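PDB 6SQ8: fatty acid CoA ligase from Marinactinospora thermotolerans, which belongs to the ANL clan of AMP-binding enzymes and, in this structure, holds adenosine monophosphate in a pocket beside a second ligand. Local coordinates for residues N248-L253 with E287-V292; A185-G190 with P325-E330; E413-E418 with R461-D466. All coordinates share one frame; numbering follows the deposited sequence.

Interactions 1 and 2 lie in the AMP-binding part of the chain, with interaction 1 nested inside the chain loop that interaction 2 closes, whereas interaction 3 belongs to the C-terminal domain. Interaction 1 is the buried one, helix against helix, methyl against methyl. Interaction 2 is half buried: a helix meets a turn between strands, and its apolar half, which includes a methionine sulfur, gives way to serine against proline. Interaction 3 is at the surface, where a small aliphatic contact has a salt bridge next to it within one segment. No two contacts use the same pair of elements, but helix 279-289 serves interaction 1 and also touches helix 409-418 of interaction 3. None has a cross-segment hydrogen bond.

Interaction 1 (N248-L253 with E287-V292); sequences NWLYQL and ERMGAV
Leu250 and Leu253 each present one methyl to the terminal methyl, CE, of Met289. This CE does all the touching from its side: it meets Leu250 CD1 at 3.4 Å, where the two side chains approach at a slant, and Leu253 CD2 at 3.8 Å, where they lie roughly at right angles. The leucines stand three residues apart, so both emerge on the same flank of helix 247-255. In Leu250, CG is anti to the backbone N (chi1 174°), and this carries CD1 nearer to Met289 than the direction of its CB would suggest. Both helices belong to the alternating helices and parallel strands of the AMP-binding fold, and they share strand 269-273 as a floor: Leu250 rests on Val270 and Tyr272, and Met289 also on Val270. Methionine suits this position because its unbranched chain, bent here at chi2 and chi3, can bring a single methyl to two branched neighbours. Leu253 also packs against Val231 and Leu232 of helix 228-237. Just after Met289 the chain leaves the helix at Gly290, a glycine with positive phi, as is common at helix C-termini.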
loop_
_atom_site.group_PDB
_atom_site.type_symbol
_atom_site.label_atom_id
_atom_site.label_comp_id
_atom_site.label_asym_id
_atom_site.label_seq_id
_atom_site.Cartn_x
_atom_site.Cartn_y
_atom_site.Cartn_z
ATOM N N ASN A 248 4.542 -2.162 10.847
ATOM C CA ASN A 248 5.379 -3.029 11.678
ATOM C C ASN A 248 6.855 -2.640 11.509
ATOM O O ASN A 248 7.628 -2.728 12.456
ATOM C CB ASN A 248 5.195 -4.512 11.358
ATOM C CG ASN A 248 3.904 -5.103 11.901
ATOM O OD1 ASN A 248 3.304 -4.610 12.855
ATOM N ND2 ASN A 248 3.433 -6.175 11.290
ATOM N N TRP A 249 7.224 -2.214 10.300
ATOM C CA TRP A 249 8.593 -1.802 9.991
ATOM C C TRP A 249 8.931 -0.505 10.735
ATOM O O TRP A 249 10.049 -0.316 11.195
ATOM C CB TRP A 249 8.813 -1.633 8.478
ATOM C CG TRP A 249 8.526 -2.842 7.649
ATOM C CD1 TRP A 249 8.144 -4.077 8.086
ATOM C CD2 TRP A 249 8.600 -2.933 6.216
ATOM N NE1 TRP A 249 7.963 -4.924 7.024
ATOM C CE2 TRP A 249 8.242 -4.251 5.864
ATOM C CE3 TRP A 249 8.918 -2.031 5.198
ATOM C CZ2 TRP A 249 8.205 -4.684 4.541
ATOM C CZ3 TRP A 249 8.882 -2.463 3.894
ATOM C CH2 TRP A 249 8.522 -3.768 3.569
ATOM N N LEU A 250 7.961 0.405 10.812
ATOM C CA LEU A 250 8.133 1.607 11.569
ATOM C C LEU A 250 8.536 1.229 12.988
ATOM O O LEU A 250 9.528 1.728 13.502
ATOM C CB LEU A 250 6.831 2.405 11.600
ATOM C CG LEU A 250 6.886 3.629 12.501
ATOM C CD1 LEU A 250 7.950 4.610 12.026
ATOM C CD2 LEU A 250 5.535 4.298 12.582
ATOM N N TYR A 251 7.748 0.346 13.606
ATOM C CA TYR A 251 7.984 -0.004 15.001
ATOM C C TYR A 251 9.388 -0.612 15.132
ATOM O O TYR A 251 10.129 -0.222 16.031
ATOM C CB TYR A 251 6.889 -0.918 15.576
ATOM C CG TYR A 251 5.462 -0.589 15.209
ATOM C CD1 TYR A 251 4.997 0.716 15.114
ATOM C CD2 TYR A 251 4.561 -1.615 14.967
ATOM C CE1 TYR A 251 3.679 0.988 14.764
ATOM C CE2 TYR A 251 3.241 -1.359 14.626
ATOM C CZ TYR A 251 2.794 -0.055 14.520
ATOM O OH TYR A 251 1.490 0.149 14.166
ATOM N N GLN A 252 9.762 -1.531 14.228
ATOM C CA GLN A 252 11.075 -2.174 14.268
ATOM C C GLN A 252 12.196 -1.139 14.148
ATOM O O GLN A 252 13.211 -1.252 14.812
ATOM C CB GLN A 252 11.232 -3.196 13.148
ATOM C CG GLN A 252 10.525 -4.511 13.423
ATOM C CD GLN A 252 10.631 -5.443 12.247
ATOM O OE1 GLN A 252 9.617 -5.873 11.705
ATOM N NE2 GLN A 252 11.859 -5.757 11.854
ATOM N N LEU A 253 12.018 -0.151 13.273
ATOM C CA LEU A 253 13.035 0.867 13.050
ATOM C C LEU A 253 13.158 1.756 14.294
ATOM O O LEU A 253 14.249 1.998 14.784
ATOM C CB LEU A 253 12.643 1.682 11.816
ATOM C CG LEU A 253 13.691 2.650 11.280
ATOM C CD1 LEU A 253 14.899 1.920 10.756
ATOM C CD2 LEU A 253 13.094 3.470 10.158
ATOM N N GLU A 287 7.940 9.758 19.449
ATOM C CA GLU A 287 8.894 10.224 20.474
ATOM C C GLU A 287 10.320 9.977 19.975
ATOM O O GLU A 287 11.129 10.883 20.052
ATOM C CB GLU A 287 8.744 9.469 21.806
ATOM C CG GLU A 287 8.417 10.324 23.022
ATOM C CD GLU A 287 8.383 9.557 24.343
ATOM O OE1 GLU A 287 8.835 10.114 25.403
ATOM O OE2 GLU A 287 7.895 8.406 24.333
ATOM N N ARG A 288 10.606 8.741 19.529
ATOM C CA ARG A 288 11.987 8.281 19.254
ATOM C C ARG A 288 12.498 8.906 17.948
ATOM O O ARG A 288 13.672 9.207 17.869
ATOM C CB ARG A 288 12.092 6.744 19.287
ATOM C CG ARG A 288 12.433 6.175 20.669
ATOM C CD ARG A 288 12.023 4.742 20.962
ATOM N N MET A 289 11.617 9.087 16.952
ATOM C CA MET A 289 12.002 9.555 15.599
ATOM C C MET A 289 11.843 11.060 15.374
ATOM O O MET A 289 12.349 11.584 14.394
ATOM C CB MET A 289 11.162 8.858 14.528
ATOM C CG MET A 289 11.312 7.358 14.575
ATOM S SD MET A 289 12.327 6.803 13.189
ATOM C CE MET A 289 11.080 5.843 12.343
ATOM N N GLY A 290 11.084 11.758 16.197
ATOM C CA GLY A 290 11.005 13.197 15.998
ATOM C C GLY A 290 9.899 13.552 15.038
ATOM O O GLY A 290 9.045 12.763 14.851
ATOM N N ALA A 291 9.855 14.810 14.621
ATOM C CA ALA A 291 8.753 15.397 13.907
ATOM C C ALA A 291 8.863 15.130 12.406
ATOM O O ALA A 291 8.796 16.049 11.610
ATOM C CB ALA A 291 8.698 16.876 14.202
ATOM N N VAL A 292 8.976 13.850 12.033
ATOM C CA VAL A 292 9.081 13.416 10.657
ATOM C C VAL A 292 8.027 12.353 10.338
ATOM O O VAL A 292 7.906 11.968 9.196
ATOM C CB VAL A 292 10.500 12.917 10.352
ATOM C CG1 VAL A 292 11.520 14.007 10.575
ATOM C CG2 VAL A 292 10.884 11.702 11.165
#

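Interaction 2 (A185-G190 with P325-E330)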
loop_
_atom_site.group_PDB
_atom_site.type_symbol
_atom_site.label_atom_id
_atom_site.label_comp_id
_atom_site.label_asym_id
_atom_site.label_seq_id
_atom_site.Cartn_x
_atom_site.Cartn_y
_atom_site.Cartn_z
ATOM N N ALA A 185 1.016 13.423 -3.716
ATOM C CA ALA A 185 2.324 13.129 -3.116
ATOM C C ALA A 185 3.034 14.432 -2.734
ATOM O O ALA A 185 3.591 14.525 -1.663
ATOM C CB ALA A 185 3.175 12.299 -4.058
ATOM N N VAL A 186 3.014 15.425 -3.624
ATOM C CA VAL A 186 3.677 16.722 -3.370
ATOM C C VAL A 186 3.012 17.392 -2.170
ATOM O O VAL A 186 3.656 17.994 -1.340
ATOM C CB VAL A 186 3.646 17.654 -4.605
ATOM C CG1 VAL A 186 4.110 19.069 -4.274
ATOM C CG2 VAL A 186 4.465 17.088 -5.750
ATOM N N SER A 187 1.696 17.298 -2.118
ATOM C CA SER A 187 0.943 17.981 -1.094
ATOM C C SER A 187 1.243 17.349 0.274
ATOM O O SER A 187 1.342 18.061 1.246
ATOM C CB SER A 187 -0.511 18.064 -1.474
ATOM O OG SER A 187 -1.351 17.210 -0.730
ATOM N N MET A 188 1.481 16.038 0.323
ATOM C CA MET A 188 1.818 15.305 1.558
ATOM C C MET A 188 3.297 15.483 1.926
ATOM O O MET A 188 3.593 15.652 3.087
ATOM C CB MET A 188 1.586 13.801 1.389
ATOM C CG MET A 188 0.180 13.419 1.186
ATOM S SD MET A 188 -0.053 11.621 1.249
ATOM C CE MET A 188 0.533 11.102 -0.347
ATOM N N TYR A 189 4.196 15.346 0.945
ATOM C CA TYR A 189 5.607 15.019 1.182
ATOM C C TYR A 189 6.533 16.242 1.089
ATOM O O TYR A 189 7.711 16.154 1.443
ATOM C CB TYR A 189 6.088 13.941 0.212
ATOM C CG TYR A 189 5.329 12.636 0.258
ATOM C CD1 TYR A 189 4.620 12.234 1.380
ATOM C CD2 TYR A 189 5.339 11.784 -0.832
ATOM C CE1 TYR A 189 3.914 11.042 1.402
ATOM C CE2 TYR A 189 4.638 10.591 -0.821
ATOM C CZ TYR A 189 3.929 10.214 0.300
ATOM O OH TYR A 189 3.248 9.034 0.292
ATOM N N GLY A 190 6.011 17.390 0.642
ATOM C CA GLY A 190 6.821 18.589 0.394
ATOM C C GLY A 190 7.116 18.753 -1.090
ATOM O O GLY A 190 6.868 17.858 -1.898
ATOM N N PRO A 325 -8.453 14.340 5.064
ATOM C CA PRO A 325 -8.416 13.958 3.654
ATOM C C PRO A 325 -7.459 14.873 2.880
ATOM O O PRO A 325 -7.301 16.039 3.224
ATOM C CB PRO A 325 -9.853 14.171 3.165
ATOM C CG PRO A 325 -10.679 14.064 4.427
ATOM C CD PRO A 325 -9.811 14.682 5.511
ATOM N N LEU A 326 -6.833 14.320 1.845
ATOM C CA LEU A 326 -5.940 15.070 1.001
ATOM C C LEU A 326 -6.726 16.093 0.178
ATOM O O LEU A 326 -7.951 16.016 0.081
ATOM C CB LEU A 326 -5.182 14.082 0.111
ATOM C CG LEU A 326 -4.221 13.152 0.843
ATOM C CD1 LEU A 326 -3.514 12.246 -0.139
ATOM C CD2 LEU A 326 -3.195 13.945 1.636
ATOM N N PRO A 327 -6.043 17.104 -0.407
ATOM C CA PRO A 327 -6.682 18.037 -1.329
ATOM C C PRO A 327 -7.345 17.288 -2.496
ATOM O O PRO A 327 -6.719 16.393 -3.087
ATOM C CB PRO A 327 -5.528 18.919 -1.828
ATOM C CG PRO A 327 -4.453 18.799 -0.775
ATOM C CD PRO A 327 -4.615 17.404 -0.212
ATOM N N HIS A 328 -8.603 17.648 -2.763
ATOM C CA HIS A 328 -9.432 17.166 -3.871
ATOM C C HIS A 328 -10.079 15.832 -3.496
ATOM O O HIS A 328 -10.754 15.227 -4.347
ATOM C CB HIS A 328 -8.668 17.086 -5.215
ATOM C CG HIS A 328 -7.862 18.310 -5.519
ATOM N ND1 HIS A 328 -8.448 19.515 -5.850
ATOM C CD2 HIS A 328 -6.528 18.531 -5.545
ATOM C CE1 HIS A 328 -7.505 20.418 -6.078
ATOM N NE2 HIS A 328 -6.324 19.848 -5.874
ATOM N N VAL A 329 -9.887 15.385 -2.248
ATOM C CA VAL A 329 -10.484 14.147 -1.775
ATOM C C VAL A 329 -11.710 14.483 -0.924
ATOM O O VAL A 329 -11.594 15.012 0.170
ATOM C CB VAL A 329 -9.488 13.268 -0.997
ATOM C CG1 VAL A 329 -10.104 11.926 -0.622
ATOM C CG2 VAL A 329 -8.218 13.042 -1.792
ATOM N N GLU A 330 -12.882 14.171 -1.482
ATOM C CA GLU A 330 -14.148 14.306 -0.816
ATOM C C GLU A 330 -14.444 12.997 -0.084
ATOM O O GLU A 330 -14.300 11.938 -0.652
ATOM C CB GLU A 330 -15.240 14.624 -1.834
ATOM C CG GLU A 330 -14.943 15.851 -2.696
ATOM C CD GLU A 330 -15.891 16.083 -3.867
ATOM O OE1 GLU A 330 -17.106 16.356 -3.612
ATOM O OE2 GLU A 330 -15.427 15.943 -5.030
#
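Met188 and Leu326 make the apolar part of the contact, their side chains crossing at about a right angle. Both Leu326 methyls take part: CD2 lies 3.4 Å from Met188 CG, and CD1 lies 3.8 Å from Met188 SD, so the forked leucine end spans the middle of the methionine. A forked leucine end and an unbranched, flexible methionine chain, both apolar, pack well in this buried part beside Phe304.

Nearer the solvent the contact is of mixed polarity. Ser187 OG approaches the Pro327 ring at CD, 3.3 Å away, in van der Waals contact, and bonds weakly to Ala184 O of its own helix.

Backbone bonds shape the turn itself. Val329 N donates to Leu326 O at 3.1 Å, closing a type II beta turn with Pro327 second, where the ring-restricted phi of proline fits well, and His328 third, with positive phi. The turn joins strands 321-325 and 330-334. Met188 also touches Asn296 and Phe304, two residues of the ligand pocket, and its side chain is about 6 Å from the bound 1-ethanoyl-9H-pyrido[3,4-b]indole-3-carboxylic acid, consistent with second-shell packing next to the ligand pocket of an AMP-binding enzyme.

Interaction 3 (E413-E418 with R461-D466)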
loop_
_atom_site.group_PDB
_atom_site.type_symbol
_atom_site.label_atom_id
_atom_site.label_comp_id
_atom_site.label_asym_id
_atom_site.label_seq_id
_atom_site.Cartn_x
_atom_site.Cartn_y
_atom_site.Cartn_z
ATOM N N GLU A 413 -9.015 -3.529 20.004
ATOM C CA GLU A 413 -7.570 -3.733 19.835
ATOM C C GLU A 413 -6.783 -2.548 20.416
ATOM O O GLU A 413 -5.756 -2.752 21.062
ATOM C CB GLU A 413 -7.227 -3.915 18.354
ATOM C CG GLU A 413 -7.748 -5.217 17.760
ATOM C CD GLU A 413 -7.843 -5.268 16.238
ATOM O OE1 GLU A 413 -7.388 -4.299 15.565
ATOM O OE2 GLU A 413 -8.392 -6.274 15.738
ATOM N N HIS A 414 -7.260 -1.321 20.162
ATOM C CA HIS A 414 -6.610 -0.094 20.650
ATOM C C HIS A 414 -6.461 -0.169 22.179
ATOM O O HIS A 414 -5.382 0.100 22.720
ATOM C CB HIS A 414 -7.362 1.173 20.189
ATOM C CG HIS A 414 -7.286 1.452 18.722
ATOM N ND1 HIS A 414 -8.163 2.346 18.079
ATOM C CD2 HIS A 414 -6.468 0.954 17.753
ATOM C CE1 HIS A 414 -7.867 2.403 16.788
ATOM N NE2 HIS A 414 -6.823 1.549 16.558
ATOM N N VAL A 415 -7.544 -0.566 22.861
ATOM C CA VAL A 415 -7.570 -0.667 24.326
ATOM C C VAL A 415 -6.607 -1.760 24.810
ATOM O O VAL A 415 -5.834 -1.543 25.722
ATOM C CB VAL A 415 -9.000 -0.905 24.849
ATOM C CG1 VAL A 415 -8.989 -1.206 26.325
ATOM C CG2 VAL A 415 -9.924 0.271 24.599
ATOM N N LEU A 416 -6.683 -2.940 24.213
ATOM C CA LEU A 416 -5.792 -4.051 24.572
ATOM C C LEU A 416 -4.324 -3.622 24.419
ATOM O O LEU A 416 -3.526 -3.874 25.306
ATOM C CB LEU A 416 -6.099 -5.286 23.712
ATOM C CG LEU A 416 -7.439 -5.968 23.990
ATOM C CD1 LEU A 416 -7.775 -6.996 22.916
ATOM C CD2 LEU A 416 -7.438 -6.628 25.338
ATOM N N THR A 417 -3.993 -2.958 23.306
ATOM C CA THR A 417 -2.596 -2.649 22.968
ATOM C C THR A 417 -2.056 -1.486 23.816
ATOM O O THR A 417 -0.829 -1.348 23.936
ATOM C CB THR A 417 -2.393 -2.403 21.467
ATOM O OG1 THR A 417 -3.268 -1.369 21.016
ATOM C CG2 THR A 417 -2.608 -3.659 20.645
ATOM N N GLU A 418 -2.949 -0.674 24.407
ATOM C CA GLU A 418 -2.552 0.370 25.348
ATOM C C GLU A 418 -1.879 -0.256 26.569
ATOM O O GLU A 418 -1.042 0.376 27.188
ATOM C CB GLU A 418 -3.733 1.192 25.864
ATOM C CG GLU A 418 -4.117 2.390 25.018
ATOM C CD GLU A 418 -2.978 3.262 24.516
ATOM O OE1 GLU A 418 -2.139 3.705 25.362
ATOM O OE2 GLU A 418 -2.930 3.486 23.269
ATOM N N ARG A 461 -13.391 -3.667 29.601
ATOM C CA ARG A 461 -14.668 -3.457 30.242
ATOM C C ARG A 461 -14.766 -2.024 30.766
ATOM O O ARG A 461 -15.838 -1.459 30.731
ATOM C CB ARG A 461 -14.931 -4.453 31.370
ATOM C CG ARG A 461 -16.408 -4.500 31.779
ATOM C CD ARG A 461 -16.690 -5.456 32.931
ATOM N NE ARG A 461 -16.075 -6.769 32.755
ATOM C CZ ARG A 461 -16.595 -7.759 32.041
ATOM N NH1 ARG A 461 -17.815 -7.639 31.532
ATOM N NH2 ARG A 461 -15.886 -8.862 31.871
ATOM N N ASP A 462 -13.662 -1.460 31.269
ATOM C CA ASP A 462 -13.684 -0.111 31.876
ATOM C C ASP A 462 -13.861 0.958 30.784
ATOM O O ASP A 462 -14.593 1.924 30.990
ATOM C CB ASP A 462 -12.440 0.189 32.725
ATOM C CG ASP A 462 -12.538 1.497 33.522
ATOM O OD1 ASP A 462 -13.672 1.858 33.916
ATOM O OD2 ASP A 462 -11.484 2.174 33.749
ATOM N N HIS A 463 -13.197 0.765 29.638
ATOM C CA HIS A 463 -13.086 1.771 28.599
ATOM C C HIS A 463 -14.268 1.684 27.629
ATOM O O HIS A 463 -14.790 2.710 27.231
ATOM C CB HIS A 463 -11.736 1.655 27.864
ATOM C CG HIS A 463 -10.601 2.294 28.595
ATOM N ND1 HIS A 463 -9.855 1.614 29.531
ATOM C CD2 HIS A 463 -10.082 3.535 28.539
ATOM C CE1 HIS A 463 -8.924 2.403 30.020
ATOM N NE2 HIS A 463 -9.036 3.584 29.425
ATOM N N LEU A 464 -14.652 0.468 27.232
ATOM C CA LEU A 464 -15.671 0.268 26.193
ATOM C C LEU A 464 -17.022 -0.216 26.739
ATOM O O LEU A 464 -18.061 0.211 26.255
ATOM C CB LEU A 464 -15.113 -0.678 25.129
ATOM C CG LEU A 464 -13.863 -0.149 24.429
ATOM C CD1 LEU A 464 -13.331 -1.135 23.391
ATOM C CD2 LEU A 464 -14.154 1.192 23.786
ATOM N N GLY A 465 -17.032 -1.103 27.729
ATOM C CA GLY A 465 -18.300 -1.604 28.279
ATOM C C GLY A 465 -18.390 -3.101 28.123
ATOM O O GLY A 465 -17.469 -3.670 27.595
ATOM N N ASP A 466 -19.475 -3.710 28.622
ATOM C CA ASP A 466 -19.582 -5.164 28.749
ATOM C C ASP A 466 -19.541 -5.863 27.384
ATOM O O ASP A 466 -18.939 -6.907 27.271
ATOM C CB ASP A 466 -20.852 -5.583 29.492
ATOM C CG ASP A 466 -20.864 -5.344 31.003
ATOM O OD1 ASP A 466 -19.859 -5.714 31.677
ATOM O OD2 ASP A 466 -21.915 -4.810 31.493
#
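In the C-terminal domain of this AMP-binding enzyme, helix 409-418 meets the end of helix 453-463 where Val415 faces His463 and Leu464. Val415 and Leu464 reach for each other tip to tip: Val415 CG2 is 3.9 Å from Leu464 CD1 and 4.0 Å from Leu464 CG. The same methyl lies 4.0 Å from His463 CB, so one valine branch serves both neighbours. With CG1 anti to the backbone N (chi1 172°), Val415 turns its other methyl obliquely toward the His463 imidazole. A compact beta-branched residue suits the close approach of the two helices, while histidine suits the exposed margin, where its ND1 is hydrogen-bonded to Leu459 O of its own helix.

The two helices pack together beside strand 422-432. Leu416, next to Val415, fills the buried side of this arrangement, touching Leu456 and Val460 of the partner helix and Ala425 and Val427 of the strand. In the last turn of helix 409-418, Thr417 O accepts a hydrogen bond from Ser280 OG of helix 279-289, linking this domain to the larger part of the protein.

Beyond Leu464 the chain turns at Gly465, whose positive phi glycine adopts easily. Arg461 spans this bend: in a salt bridge, its NH1 donates to Asp466 OD1 at 2.8 Å. Asp466 OD1 lies almost in the guanidinium plane, and NH1 comes to it from the anti side, 19° out of the carboxylate plane.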